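Local coordinates for protein glyoxalase III (glutathione-independent) (Candida albicans, PDB 4LRU) that converts methylglyoxal to D-lactate in a single glutathione-independent step, detoxifying methylglyoxal made within the cell, at residues A[7-12]-A[46-51]; A[16-21]-A[174-179]; A[90-95]-A[119-124]. All coordinates share one frame; numbering follows the deposited sequence.

Contact 1 (A[7-12]-A[46-51])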
ATOM      1  N   VAL A   7       4.272  12.513   2.523  1.00 20.11           N
ATOM      2  CA  VAL A   7       4.013  11.120   2.280  1.00 19.55           C
ATOM      3  C   VAL A   7       3.260  11.004   0.958  1.00 19.21           C
ATOM      4  O   VAL A   7       2.237  11.666   0.767  1.00 20.59           O
ATOM      5  CB  VAL A   7       3.152  10.510   3.411  1.00 20.18           C
ATOM      6  CG1 VAL A   7       2.826   9.067   3.108  1.00 19.78           C
ATOM      7  CG2 VAL A   7       3.867  10.625   4.763  1.00 21.58           C
ATOM      8  N   LEU A   8       3.778  10.170   0.065  1.00 19.72           N
ATOM      9  CA  LEU A   8       3.007   9.721  -1.086  1.00 18.10           C
ATOM     10  C   LEU A   8       2.240   8.489  -0.664  1.00 15.81           C
ATOM     11  O   LEU A   8       2.811   7.399  -0.481  1.00 18.66           O
ATOM     12  CB  LEU A   8       3.927   9.428  -2.271  1.00 19.33           C
ATOM     13  CG  LEU A   8       3.242   9.248  -3.626  1.00 19.84           C
ATOM     14  CD1 LEU A   8       2.332   8.034  -3.669  1.00 20.48           C
ATOM     15  CD2 LEU A   8       2.514  10.522  -4.045  1.00 21.18           C
ATOM     16  N   LEU A   9       0.944   8.673  -0.461  1.00 17.53           N
ATOM     17  CA  LEU A   9       0.058   7.573  -0.133  1.00 16.83           C
ATOM     18  C   LEU A   9      -0.585   7.079  -1.431  1.00 17.61           C
ATOM     19  O   LEU A   9      -1.482   7.723  -1.973  1.00 18.98           O
ATOM     20  CB  LEU A   9      -0.997   8.034   0.886  1.00 18.45           C
ATOM     21  CG  LEU A   9      -2.008   6.992   1.367  1.00 22.01           C
ATOM     22  CD1 LEU A   9      -1.348   5.717   1.832  1.00 23.79           C
ATOM     23  CD2 LEU A   9      -2.898   7.550   2.479  1.00 22.73           C
ATOM     24  N   ALA A  10      -0.064   5.963  -1.944  1.00 17.02           N
ATOM     25  CA  ALA A  10      -0.508   5.398  -3.218  1.00 18.50           C
ATOM     26  C   ALA A  10      -1.788   4.581  -3.013  1.00 18.39           C
ATOM     27  O   ALA A  10      -1.928   3.847  -2.027  1.00 17.38           O
ATOM     28  CB  ALA A  10       0.587   4.514  -3.806  1.00 18.26           C
ATOM     29  N   LEU A  11      -2.718   4.739  -3.951  1.00 17.58           N
ATOM     30  CA  LEU A  11      -3.923   3.940  -4.051  1.00 16.61           C
ATOM     31  C   LEU A  11      -3.916   3.207  -5.381  1.00 16.64           C
ATOM     32  O   LEU A  11      -3.461   3.766  -6.387  1.00 17.39           O
ATOM     33  CB  LEU A  11      -5.154   4.845  -4.012  1.00 16.02           C
ATOM     34  CG  LEU A  11      -5.658   5.277  -2.625  1.00 18.36           C
ATOM     35  CD1 LEU A  11      -4.623   6.082  -1.865  1.00 18.20           C
ATOM     36  CD2 LEU A  11      -6.948   6.063  -2.748  1.00 19.19           C
ATOM     37  N   THR A  12      -4.476   2.004  -5.414  1.00 15.80           N
ATOM     38  CA  THR A  12      -4.740   1.361  -6.696  1.00 17.21           C
ATOM     39  C   THR A  12      -5.786   2.113  -7.522  1.00 17.36           C
ATOM     40  O   THR A  12      -6.749   2.669  -6.991  1.00 18.25           O
ATOM     41  CB  THR A  12      -5.214  -0.097  -6.563  1.00 17.59           C
ATOM     42  OG1 THR A  12      -5.375  -0.665  -7.872  1.00 18.55           O
ATOM     43  CG2 THR A  12      -6.535  -0.197  -5.812  1.00 19.03           C
ATOM     44  N   ILE A  46       0.290  14.653   3.618  1.00 22.88           N
ATOM     45  CA  ILE A  46       0.013  13.440   2.880  1.00 20.89           C
ATOM     46  C   ILE A  46      -0.638  13.768   1.535  1.00 23.74           C
ATOM     47  O   ILE A  46      -1.671  14.439   1.480  1.00 25.17           O
ATOM     48  CB  ILE A  46      -0.915  12.469   3.644  1.00 21.48           C
ATOM     49  CG1 ILE A  46      -0.353  12.126   5.030  1.00 22.45           C
ATOM     50  CG2 ILE A  46      -1.074  11.186   2.861  1.00 21.71           C
ATOM     51  CD1 ILE A  46      -0.984  12.906   6.158  1.00 25.00           C
ATOM     52  N   GLN A  47      -0.005  13.287   0.468  1.00 21.89           N
ATOM     53  CA  GLN A  47      -0.544  13.384  -0.888  1.00 20.76           C
ATOM     54  C   GLN A  47      -1.019  12.007  -1.345  1.00 18.18           C
ATOM     55  O   GLN A  47      -0.225  11.065  -1.483  1.00 19.63           O
ATOM     56  CB  GLN A  47       0.531  13.889  -1.860  1.00 21.14           C
ATOM     57  CG  GLN A  47       0.082  13.919  -3.320  1.00 21.58           C
ATOM     58  CD  GLN A  47      -0.987  14.972  -3.575  1.00 20.70           C
ATOM     59  OE1 GLN A  47      -0.735  16.176  -3.489  1.00 23.39           O
ATOM     60  NE2 GLN A  47      -2.196  14.520  -3.887  1.00 20.85           N
ATOM     61  N   LEU A  48      -2.316  11.875  -1.586  1.00 18.50           N
ATOM     62  CA  LEU A  48      -2.840  10.657  -2.172  1.00 18.23           C
ATOM     63  C   LEU A  48      -2.594  10.688  -3.688  1.00 18.00           C
ATOM     64  O   LEU A  48      -2.727  11.742  -4.333  1.00 19.02           O
ATOM     65  CB  LEU A  48      -4.336  10.513  -1.886  1.00 20.76           C
ATOM     66  CG  LEU A  48      -4.707   9.995  -0.491  1.00 23.02           C
ATOM     67  CD1 LEU A  48      -4.166  10.925   0.573  1.00 26.61           C
ATOM     68  CD2 LEU A  48      -6.219   9.828  -0.345  1.00 24.51           C
ATOM     69  N   ALA A  49      -2.270   9.535  -4.259  1.00 19.49           N
ATOM     70  CA  ALA A  49      -2.071   9.421  -5.708  1.00 19.32           C
ATOM     71  C   ALA A  49      -2.449   8.028  -6.171  1.00 18.75           C
ATOM     72  O   ALA A  49      -2.254   7.042  -5.446  1.00 19.24           O
ATOM     73  CB  ALA A  49      -0.628   9.701  -6.077  1.00 21.03           C
ATOM     74  N   SER A  50      -2.950   7.941  -7.401  1.00 18.11           N
ATOM     75  CA  SER A  50      -2.983   6.672  -8.112  1.00 18.06           C
ATOM     76  C   SER A  50      -2.348   6.852  -9.485  1.00 16.92           C
ATOM     77  O   SER A  50      -2.053   7.971  -9.915  1.00 19.61           O
ATOM     78  CB  SER A  50      -4.417   6.162  -8.265  1.00 20.61           C
ATOM     79  OG  SER A  50      -5.128   6.916  -9.229  1.00 19.21           O
ATOM     80  N   GLU A  51      -2.151   5.752 -10.202  1.00 18.91           N
ATOM     81  CA  GLU A  51      -1.441   5.838 -11.471  1.00 19.65           C
ATOM     82  C   GLU A  51      -2.240   6.598 -12.547  1.00 20.09           C
ATOM     83  O   GLU A  51      -1.669   7.160 -13.494  1.00 21.75           O
ATOM     84  CB  GLU A  51      -1.049   4.435 -11.944  1.00 19.75           C
ATOM     85  CG  GLU A  51      -0.010   4.415 -13.063  1.00 18.20           C
ATOM     86  CD  GLU A  51       1.375   4.906 -12.654  1.00 22.03           C
ATOM     87  OE1 GLU A  51       1.616   5.136 -11.447  1.00 20.58           O
ATOM     88  OE2 GLU A  51       2.222   5.093 -13.547  1.00 22.02           O
TER
HETATM   89  O   HOH W   1      -2.410   3.273  -8.855  1.00 17.64           O
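L9 lies alongside both I46 and L48, all three side chains on one face of two parallel neighbouring strands. Its CB sits against the CG2 branch of I46 (L9 CB to I46 CG2, 3.7 Å) and also near the carbonyl of Q47. A chi1 of -179° sets CG anti to the backbone N. At the tip, CD2 touches both the I46 CG2 methyl and the CD1 methyl of L48, L9 CD2 lying 4.1 Å from L48 CD1. Further on, L11 crosses L48 obliquely and rests CD1 on its CG. The other face carries L8 and A49: the end of L8 comes nearer to the partner strand, L8 CD2 lying 3.8 Å from A49 CB.

Four backbone bonds in parallel register join the segments. Q47 N reaches V7 O at 2.8 Å, and L9 N donates to Q47 O at 2.9 Å. A49 N to L9 O and L11 N to A49 O (2.8 Å) complete the set. Beyond the last of these bonds, a water donates to L11 O and accepts from E51 N, joining the segments next to S50. The Q47 side chain, bent at chi2 (68°), donates from NE2 to L48 O of its own strand at 2.9 Å and also to N88 O.

The two strands belong to the beta-alpha-beta unit 6-10, 29-42, 45-50. Helix 29-42 covers V7, L9 and I46 through F36 and F39; helix 119-130 packs on L8 and A10 from the other face, and strand 102-105 continues the sheet beyond strand 6-10.

Contact 2 (A[16-21]-A[174-179])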
ATOM      1  N   GLU A  16     -12.822  -2.983 -10.581  1.00 20.99           N
ATOM      2  CA  GLU A  16     -13.625  -3.831 -11.453  1.00 22.76           C
ATOM      3  C   GLU A  16     -14.231  -4.945 -10.614  1.00 23.28           C
ATOM      4  O   GLU A  16     -13.663  -5.342  -9.585  1.00 22.91           O
ATOM      5  CB  GLU A  16     -12.751  -4.501 -12.516  1.00 22.59           C
ATOM      6  CG  GLU A  16     -11.967  -3.584 -13.438  1.00 24.66           C
ATOM      7  CD  GLU A  16     -12.837  -2.795 -14.386  1.00 24.21           C
ATOM      8  OE1 GLU A  16     -12.338  -1.766 -14.899  1.00 23.62           O
ATOM      9  OE2 GLU A  16     -14.006  -3.175 -14.607  1.00 26.08           O
ATOM     10  N   THR A  17     -15.342  -5.484 -11.093  0.50 24.74           N
ATOM     11  CA  THR A  17     -15.874  -6.756 -10.603  0.50 25.79           C
ATOM     12  C   THR A  17     -14.794  -7.833 -10.594  0.50 26.80           C
ATOM     13  O   THR A  17     -14.100  -8.042 -11.588  0.50 25.90           O
ATOM     14  CB  THR A  17     -17.085  -7.234 -11.433  0.50 29.58           C
ATOM     15  OG1 THR A  17     -16.708  -7.403 -12.808  0.50 31.26           O
ATOM     16  CG2 THR A  17     -18.218  -6.227 -11.341  0.50 29.44           C
ATOM     17  N   PHE A  18     -14.664  -8.514  -9.459  1.00 26.75           N
ATOM     18  CA  PHE A  18     -13.479  -9.313  -9.154  1.00 25.43           C
ATOM     19  C   PHE A  18     -13.845 -10.578  -8.375  1.00 29.60           C
ATOM     20  O   PHE A  18     -13.421 -11.685  -8.723  1.00 31.01           O
ATOM     21  CB  PHE A  18     -12.492  -8.466  -8.343  1.00 25.86           C
ATOM     22  CG  PHE A  18     -11.277  -9.211  -7.883  1.00 24.96           C
ATOM     23  CD1 PHE A  18     -10.280  -9.564  -8.777  1.00 27.00           C
ATOM     24  CD2 PHE A  18     -11.110  -9.529  -6.544  1.00 24.65           C
ATOM     25  CE1 PHE A  18      -9.141 -10.224  -8.343  1.00 26.77           C
ATOM     26  CE2 PHE A  18      -9.982 -10.181  -6.107  1.00 22.98           C
ATOM     27  CZ  PHE A  18      -8.995 -10.540  -7.007  1.00 25.91           C
ATOM     28  N   TYR A  19     -14.634 -10.412  -7.321  1.00 28.51           N
ATOM     29  CA  TYR A  19     -14.980 -11.534  -6.439  1.00 30.58           C
ATOM     30  C   TYR A  19     -16.048 -12.440  -7.062  1.00 31.64           C
ATOM     31  O   TYR A  19     -16.838 -12.003  -7.903  1.00 32.55           O
ATOM     32  CB  TYR A  19     -15.495 -10.995  -5.105  1.00 31.18           C
ATOM     33  CG  TYR A  19     -14.462 -10.190  -4.352  1.00 29.13           C
ATOM     34  CD1 TYR A  19     -13.384 -10.817  -3.735  1.00 28.42           C
ATOM     35  CD2 TYR A  19     -14.530  -8.802  -4.299  1.00 28.42           C
ATOM     36  CE1 TYR A  19     -12.437 -10.096  -3.044  1.00 26.99           C
ATOM     37  CE2 TYR A  19     -13.577  -8.070  -3.620  1.00 25.62           C
ATOM     38  CZ  TYR A  19     -12.532  -8.715  -2.997  1.00 26.70           C
ATOM     39  OH  TYR A  19     -11.572  -7.996  -2.311  1.00 25.21           O
ATOM     40  N   SER A  20     -16.097 -13.690  -6.600  1.00 34.17           N
ATOM     41  CA  SER A  20     -17.128 -14.636  -7.027  1.00 37.31           C
ATOM     42  C   SER A  20     -18.552 -14.143  -6.794  1.00 35.90           C
ATOM     43  O   SER A  20     -19.473 -14.534  -7.513  1.00 40.81           O
ATOM     44  CB  SER A  20     -16.935 -15.975  -6.305  1.00 37.82           C
ATOM     45  OG  SER A  20     -15.674 -16.533  -6.639  1.00 41.43           O
ATOM     46  N   ASP A  21     -18.749 -13.304  -5.781  1.00 38.93           N
ATOM     47  CA  ASP A  21     -20.086 -12.784  -5.468  1.00 39.62           C
ATOM     48  C   ASP A  21     -20.462 -11.601  -6.367  1.00 37.41           C
ATOM     49  O   ASP A  21     -21.525 -10.993  -6.209  1.00 37.97           O
ATOM     50  CB  ASP A  21     -20.166 -12.371  -3.993  1.00 40.58           C
ATOM     51  CG  ASP A  21     -19.277 -11.190  -3.675  1.00 44.15           C
ATOM     52  OD1 ASP A  21     -18.638 -10.665  -4.610  1.00 38.90           O
ATOM     53  OD2 ASP A  21     -19.217 -10.781  -2.494  1.00 43.77           O
ATOM     54  N   LEU A 174     -10.575 -15.920   0.966  1.00 24.51           N
ATOM     55  CA  LEU A 174     -11.363 -14.917   0.250  1.00 26.01           C
ATOM     56  C   LEU A 174     -11.893 -15.424  -1.088  1.00 29.23           C
ATOM     57  O   LEU A 174     -12.649 -14.727  -1.779  1.00 29.31           O
ATOM     58  CB  LEU A 174     -10.542 -13.648   0.042  1.00 25.56           C
ATOM     59  CG  LEU A 174     -10.185 -12.903   1.330  1.00 27.10           C
ATOM     60  CD1 LEU A 174      -9.344 -11.677   1.004  1.00 29.60           C
ATOM     61  CD2 LEU A 174     -11.439 -12.518   2.112  1.00 29.86           C
ATOM     62  N   GLY A 175     -11.495 -16.635  -1.451  1.00 27.70           N
ATOM     63  CA  GLY A 175     -11.982 -17.286  -2.652  1.00 28.79           C
ATOM     64  C   GLY A 175     -11.438 -16.695  -3.942  1.00 30.44           C
ATOM     65  O   GLY A 175     -12.100 -16.767  -4.983  1.00 31.70           O
ATOM     66  N   VAL A 176     -10.228 -16.140  -3.893  1.00 27.58           N
ATOM     67  CA  VAL A 176      -9.639 -15.525  -5.090  1.00 29.38           C
ATOM     68  C   VAL A 176      -8.360 -16.186  -5.616  1.00 29.46           C
ATOM     69  O   VAL A 176      -7.742 -15.707  -6.570  1.00 28.61           O
ATOM     70  CB  VAL A 176      -9.375 -14.032  -4.855  1.00 27.10           C
ATOM     71  CG1 VAL A 176     -10.668 -13.348  -4.434  1.00 27.99           C
ATOM     72  CG2 VAL A 176      -8.288 -13.842  -3.811  1.00 27.20           C
ATOM     73  N   THR A 177      -7.956 -17.303  -5.024  1.00 27.24           N
ATOM     74  CA  THR A 177      -6.757 -17.975  -5.485  1.00 27.73           C
ATOM     75  C   THR A 177      -6.806 -18.355  -6.976  1.00 27.28           C
ATOM     76  O   THR A 177      -5.850 -18.113  -7.706  1.00 30.27           O
ATOM     77  CB  THR A 177      -6.498 -19.246  -4.664  1.00 28.48           C
ATOM     78  OG1 THR A 177      -6.426 -18.891  -3.271  1.00 28.16           O
ATOM     79  CG2 THR A 177      -5.202 -19.899  -5.092  1.00 30.50           C
ATOM     80  N   ASP A 178      -7.905 -18.943  -7.428  1.00 31.22           N
ATOM     81  CA  ASP A 178      -7.981 -19.410  -8.819  1.00 34.39           C
ATOM     82  C   ASP A 178      -8.025 -18.223  -9.776  1.00 32.85           C
ATOM     83  O   ASP A 178      -7.391 -18.242 -10.838  1.00 31.77           O
ATOM     84  CB  ASP A 178      -9.220 -20.274  -9.037  1.00 37.79           C
ATOM     85  CG  ASP A 178      -9.198 -21.540  -8.219  1.00 45.48           C
ATOM     86  OD1 ASP A 178      -8.086 -21.991  -7.850  1.00 49.26           O
ATOM     87  OD2 ASP A 178     -10.292 -22.088  -7.963  1.00 49.74           O
ATOM     88  N   ILE A 179      -8.776 -17.201  -9.387  1.00 31.07           N
ATOM     89  CA  ILE A 179      -8.812 -15.935 -10.121  1.00 33.07           C
ATOM     90  C   ILE A 179      -7.403 -15.394 -10.325  1.00 30.72           C
ATOM     91  O   ILE A 179      -7.025 -15.013 -11.432  1.00 31.32           O
ATOM     92  CB  ILE A 179      -9.691 -14.898  -9.396  1.00 33.36           C
ATOM     93  CG1 ILE A 179     -11.168 -15.287  -9.527  1.00 38.49           C
ATOM     94  CG2 ILE A 179      -9.455 -13.503  -9.957  1.00 34.79           C
ATOM     95  CD1 ILE A 179     -12.074 -14.648  -8.500  1.00 41.05           C
TER
HETATM   96  O   HOH W   2     -14.241 -14.594  -4.532  1.00 34.74           O
HETATM   97  O   HOH W   3     -14.884 -18.030  -4.826  1.00 39.11           O
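A chi1 of 176° sets CG of F18 anti to the backbone N, and the end of the ring comes near V176 and I179, while V176 turns CG1 anti to its own carbonyl carbon (chi1 -56°), where it meets the aromatic pair F18 and Y19. The F18 and V176 side chains cross at about a right angle, F18 CE2 lying 3.6 Å from V176 CG1. The same methyl approaches Y19, V176 CG1 lying 3.8 Å from Y19 CD1, so that one branch of V176 serves both rings. At another ring atom, CE1, F18 meets I179 CG2 at 3.7 Å, and the far methyl of I179, CD1, rests 3.3 Å from F18 O. The rings also hold each other: F18 CD2 stands over the centre of the Y19 ring, and Y19 CE1 lies at the F18 edge.

Beyond the apolar patch, water joins the backbones. One water accepts from S20 N at 2.9 Å and donates to L174 O, with a weak second bond to G175 O; another, close to S20 OG, donates to G175 O. G175 has a positive phi (72°) in a Schellman motif that ends helix 168-173, and its carbonyl takes bonds from both waters.

H109 touches F18, Y19 and V176, Y19 stacks on H60 and bonds D58 through OH, and V176 packs on E171, inferred to be an active-site residue. Loop 16-21 thus meets the turn that follows the E171-bearing helix 168-173 through an apolar aromatic-aliphatic centre, and the polar links between the two segments run through water.

Contact 3 (A[90-95]-A[119-124])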
ATOM      1  N   LYS A  90      -4.143  12.954  -6.770  1.00 22.22           N
ATOM      2  CA  LYS A  90      -3.573  13.301  -8.071  1.00 22.33           C
ATOM      3  C   LYS A  90      -3.153  12.082  -8.874  1.00 21.17           C
ATOM      4  O   LYS A  90      -2.915  11.001  -8.330  1.00 21.86           O
ATOM      5  CB  LYS A  90      -2.384  14.251  -7.916  1.00 23.91           C
ATOM      6  CG  LYS A  90      -2.731  15.611  -7.325  1.00 26.09           C
ATOM      7  CD  LYS A  90      -3.595  16.454  -8.243  1.00 29.24           C
ATOM      8  CE  LYS A  90      -3.643  17.916  -7.803  1.00 32.98           C
ATOM      9  NZ  LYS A  90      -4.304  18.090  -6.475  1.00 36.17           N
ATOM     10  N   LYS A  91      -3.054  12.267 -10.183  0.50 21.56           N
ATOM     11  CA  LYS A  91      -2.400  11.289 -11.040  0.50 20.97           C
ATOM     12  C   LYS A  91      -0.890  11.358 -10.799  0.50 19.65           C
ATOM     13  O   LYS A  91      -0.322  12.449 -10.769  0.50 21.68           O
ATOM     14  CB  LYS A  91      -2.731  11.599 -12.507  0.50 22.96           C
ATOM     15  CG  LYS A  91      -2.275  10.534 -13.486  0.50 22.91           C
ATOM     16  CD  LYS A  91      -2.930  10.721 -14.845  0.50 24.21           C
ATOM     17  CE  LYS A  91      -2.468  12.001 -15.525  0.50 26.87           C
ATOM     18  NZ  LYS A  91      -3.003  12.094 -16.915  0.50 29.17           N
ATOM     19  N   ALA A  92      -0.244  10.209 -10.610  1.00 19.29           N
ATOM     20  CA  ALA A  92       1.169  10.187 -10.191  1.00 19.89           C
ATOM     21  C   ALA A  92       2.072  10.988 -11.130  1.00 20.47           C
ATOM     22  O   ALA A  92       2.985  11.681 -10.682  1.00 21.79           O
ATOM     23  CB  ALA A  92       1.675   8.757 -10.046  1.00 20.14           C
ATOM     24  N   SER A  93       1.819  10.906 -12.435  1.00 22.53           N
ATOM     25  CA  SER A  93       2.663  11.595 -13.410  1.00 22.09           C
ATOM     26  C   SER A  93       2.584  13.120 -13.296  1.00 24.59           C
ATOM     27  O   SER A  93       3.463  13.820 -13.800  1.00 29.44           O
ATOM     28  CB  SER A  93       2.279  11.176 -14.827  1.00 26.28           C
ATOM     29  OG  SER A  93       0.981  11.620 -15.118  1.00 26.68           O
ATOM     30  N   ASP A  94       1.526  13.635 -12.667  1.00 24.55           N
ATOM     31  CA  ASP A  94       1.392  15.074 -12.448  1.00 25.61           C
ATOM     32  C   ASP A  94       2.175  15.575 -11.226  1.00 26.17           C
ATOM     33  O   ASP A  94       2.172  16.772 -10.934  1.00 30.11           O
ATOM     34  CB  ASP A  94      -0.074  15.485 -12.310  1.00 24.32           C
ATOM     35  CG  ASP A  94      -0.845  15.339 -13.606  1.00 26.83           C
ATOM     36  OD1 ASP A  94      -0.243  15.584 -14.679  1.00 31.44           O
ATOM     37  OD2 ASP A  94      -2.038  14.985 -13.537  1.00 28.32           O
ATOM     38  N   LEU A  95       2.871  14.675 -10.540  1.00 24.09           N
ATOM     39  CA  LEU A  95       3.617  15.032  -9.334  1.00 24.62           C
ATOM     40  C   LEU A  95       5.109  15.034  -9.603  1.00 26.32           C
ATOM     41  O   LEU A  95       5.581  14.374 -10.523  1.00 27.00           O
ATOM     42  CB  LEU A  95       3.307  14.014  -8.234  1.00 22.56           C
ATOM     43  CG  LEU A  95       1.828  13.904  -7.860  1.00 23.37           C
ATOM     44  CD1 LEU A  95       1.640  12.800  -6.832  1.00 22.09           C
ATOM     45  CD2 LEU A  95       1.259  15.221  -7.349  1.00 25.24           C
ATOM     46  N   LYS A 119       4.489   2.701 -13.417  1.00 20.34           N
ATOM     47  CA  LYS A 119       5.863   3.163 -13.474  1.00 21.78           C
ATOM     48  C   LYS A 119       6.046   4.527 -12.817  1.00 21.59           C
ATOM     49  O   LYS A 119       7.087   4.780 -12.249  1.00 20.68           O
ATOM     50  CB  LYS A 119       6.377   3.146 -14.911  1.00 28.14           C
ATOM     51  CG  LYS A 119       6.506   1.715 -15.429  1.00 29.32           C
ATOM     52  CD  LYS A 119       7.229   1.614 -16.753  1.00 32.17           C
ATOM     53  CE  LYS A 119       7.245   0.165 -17.216  1.00 33.90           C
ATOM     54  NZ  LYS A 119       8.011  -0.719 -16.286  1.00 34.17           N
ATOM     55  N   ASP A 120       5.036   5.389 -12.875  1.00 19.86           N
ATOM     56  CA  ASP A 120       5.140   6.700 -12.218  1.00 22.23           C
ATOM     57  C   ASP A 120       5.151   6.583 -10.683  1.00 20.34           C
ATOM     58  O   ASP A 120       6.028   7.168 -10.012  1.00 20.07           O
ATOM     59  CB  ASP A 120       4.008   7.621 -12.671  1.00 23.52           C
ATOM     60  CG  ASP A 120       4.136   8.028 -14.130  1.00 26.18           C
ATOM     61  OD1 ASP A 120       5.258   8.417 -14.533  1.00 26.52           O
ATOM     62  OD2 ASP A 120       3.109   8.001 -14.856  1.00 27.52           O
ATOM     63  N   LEU A 121       4.201   5.843 -10.116  1.00 19.36           N
ATOM     64  CA  LEU A 121       4.245   5.546  -8.678  1.00 17.71           C
ATOM     65  C   LEU A 121       5.562   4.872  -8.312  1.00 18.71           C
ATOM     66  O   LEU A 121       6.175   5.196  -7.281  1.00 18.23           O
ATOM     67  CB  LEU A 121       3.081   4.628  -8.279  1.00 17.46           C
ATOM     68  CG  LEU A 121       1.725   5.317  -8.203  1.00 18.91           C
ATOM     69  CD1 LEU A 121       0.631   4.316  -7.924  1.00 18.81           C
ATOM     70  CD2 LEU A 121       1.746   6.394  -7.123  1.00 20.05           C
ATOM     71  N   GLN A 122       5.996   3.923  -9.139  1.00 18.40           N
ATOM     72  CA  GLN A 122       7.244   3.219  -8.868  1.00 19.88           C
ATOM     73  C   GLN A 122       8.434   4.171  -8.845  1.00 20.33           C
ATOM     74  O   GLN A 122       9.362   3.999  -8.030  1.00 21.67           O
ATOM     75  CB  GLN A 122       7.455   2.088  -9.873  1.00 21.00           C
ATOM     76  CG  GLN A 122       6.556   0.886  -9.611  1.00 19.64           C
ATOM     77  CD  GLN A 122       6.767  -0.223 -10.610  1.00 21.82           C
ATOM     78  OE1 GLN A 122       7.016   0.041 -11.790  1.00 22.14           O
ATOM     79  NE2 GLN A 122       6.707  -1.465 -10.154  1.00 20.64           N
ATOM     80  N   LYS A 123       8.420   5.159  -9.738  0.50 20.46           N
ATOM     81  CA  LYS A 123       9.485   6.152  -9.803  0.50 21.89           C
ATOM     82  C   LYS A 123       9.488   7.011  -8.538  0.50 20.64           C
ATOM     83  O   LYS A 123      10.545   7.351  -8.016  0.50 21.22           O
ATOM     84  CB  LYS A 123       9.333   7.034 -11.051  0.50 23.01           C
ATOM     85  CG  LYS A 123      10.384   8.130 -11.179  0.50 25.40           C
ATOM     86  CD  LYS A 123      11.759   7.533 -11.421  0.50 25.89           C
ATOM     87  CE  LYS A 123      12.812   8.592 -11.706  0.50 28.22           C
ATOM     88  NZ  LYS A 123      14.196   8.028 -11.703  0.50 27.33           N
ATOM     89  N   ILE A 124       8.306   7.331  -8.018  1.00 19.95           N
ATOM     90  CA  ILE A 124       8.242   8.031  -6.723  1.00 19.68           C
ATOM     91  C   ILE A 124       8.852   7.153  -5.619  1.00 19.11           C
ATOM     92  O   ILE A 124       9.693   7.616  -4.834  1.00 20.88           O
ATOM     93  CB  ILE A 124       6.822   8.486  -6.347  1.00 20.15           C
ATOM     94  CG1 ILE A 124       6.251   9.374  -7.455  1.00 22.14           C
ATOM     95  CG2 ILE A 124       6.857   9.190  -4.983  1.00 21.30           C
ATOM     96  CD1 ILE A 124       4.818   9.825  -7.241  1.00 21.62           C
TER
HETATM   97  O   HOH W   4       0.685   8.524 -13.675  1.00 25.39           O
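D120 and S93 meet near the start of helix 119-130, where the carboxylate of the aspartate comes up against the short 3-10 turn 92-94. A chi1 of -68° sets CG of D120 beside the backbone N and anti to the carbonyl carbon; D120 OD2 lies 3.3 Å from S93 CB, a close approach of oxygen to carbon. A water links the same oxygen to the turn: it donates to D120 OD2 at 2.7 Å and accepts from S93 N at 2.9 Å, so the backbone N-H of S93 and the carboxylate share one bridging molecule. D120 CB, lower on the side chain, sits 3.7 Å from A92 CB. E51 accepts the backbone N-H groups of D120 and L121 through its two carboxylate oxygens and is touched by A92.

L121 follows, its isobutyl group against the methyl of A92; L121 CD2 lies 3.8 Å from A92 CB. In the layered alpha/beta core of this DJ-1 superfamily protein, helix 119-130 packs on one face of the central parallel strands, and strand 90-91, an outermost strand of the sheet, is followed by a turn whose A92 packs against that helix. L121 reaches the sheet itself as well, touching L8 and A10.

One helical turn on from D120, I124 points back to the same loop. Its CD1 lies 4.3 Å from A92 CB, and I124 CD1 also comes to 4.4 Å from L95 CD1, a looser approach than that of L121. L95 follows the turn closed by its own N-H bonding to A92 O, and both L95 and I124 also touch L8 and Y100.

In the fold
Contacts 1 and 3 share one end of the central sheet: strands 6-10, 45-50 and 90-91 are neighbours there, and the two contact centres lie 9 Å apart. They touch directly through S50 and E51, so the end of strand 45-50 leads to both the outermost strand and helix 119-130. Along the chain, contact 1 closes before contact 3 opens. Contact 2 lies 25 Å from contact 1 and 28 Å from contact 3, centre to centre; its segments alternate with those of contact 1 and enclose contact 3. Contact 1 is buried in the sheet, contact 3 joins its edge to helix 119-130, partly buried, and contact 2 ties the loop after strand 6-10 to a peripheral turn beside E171.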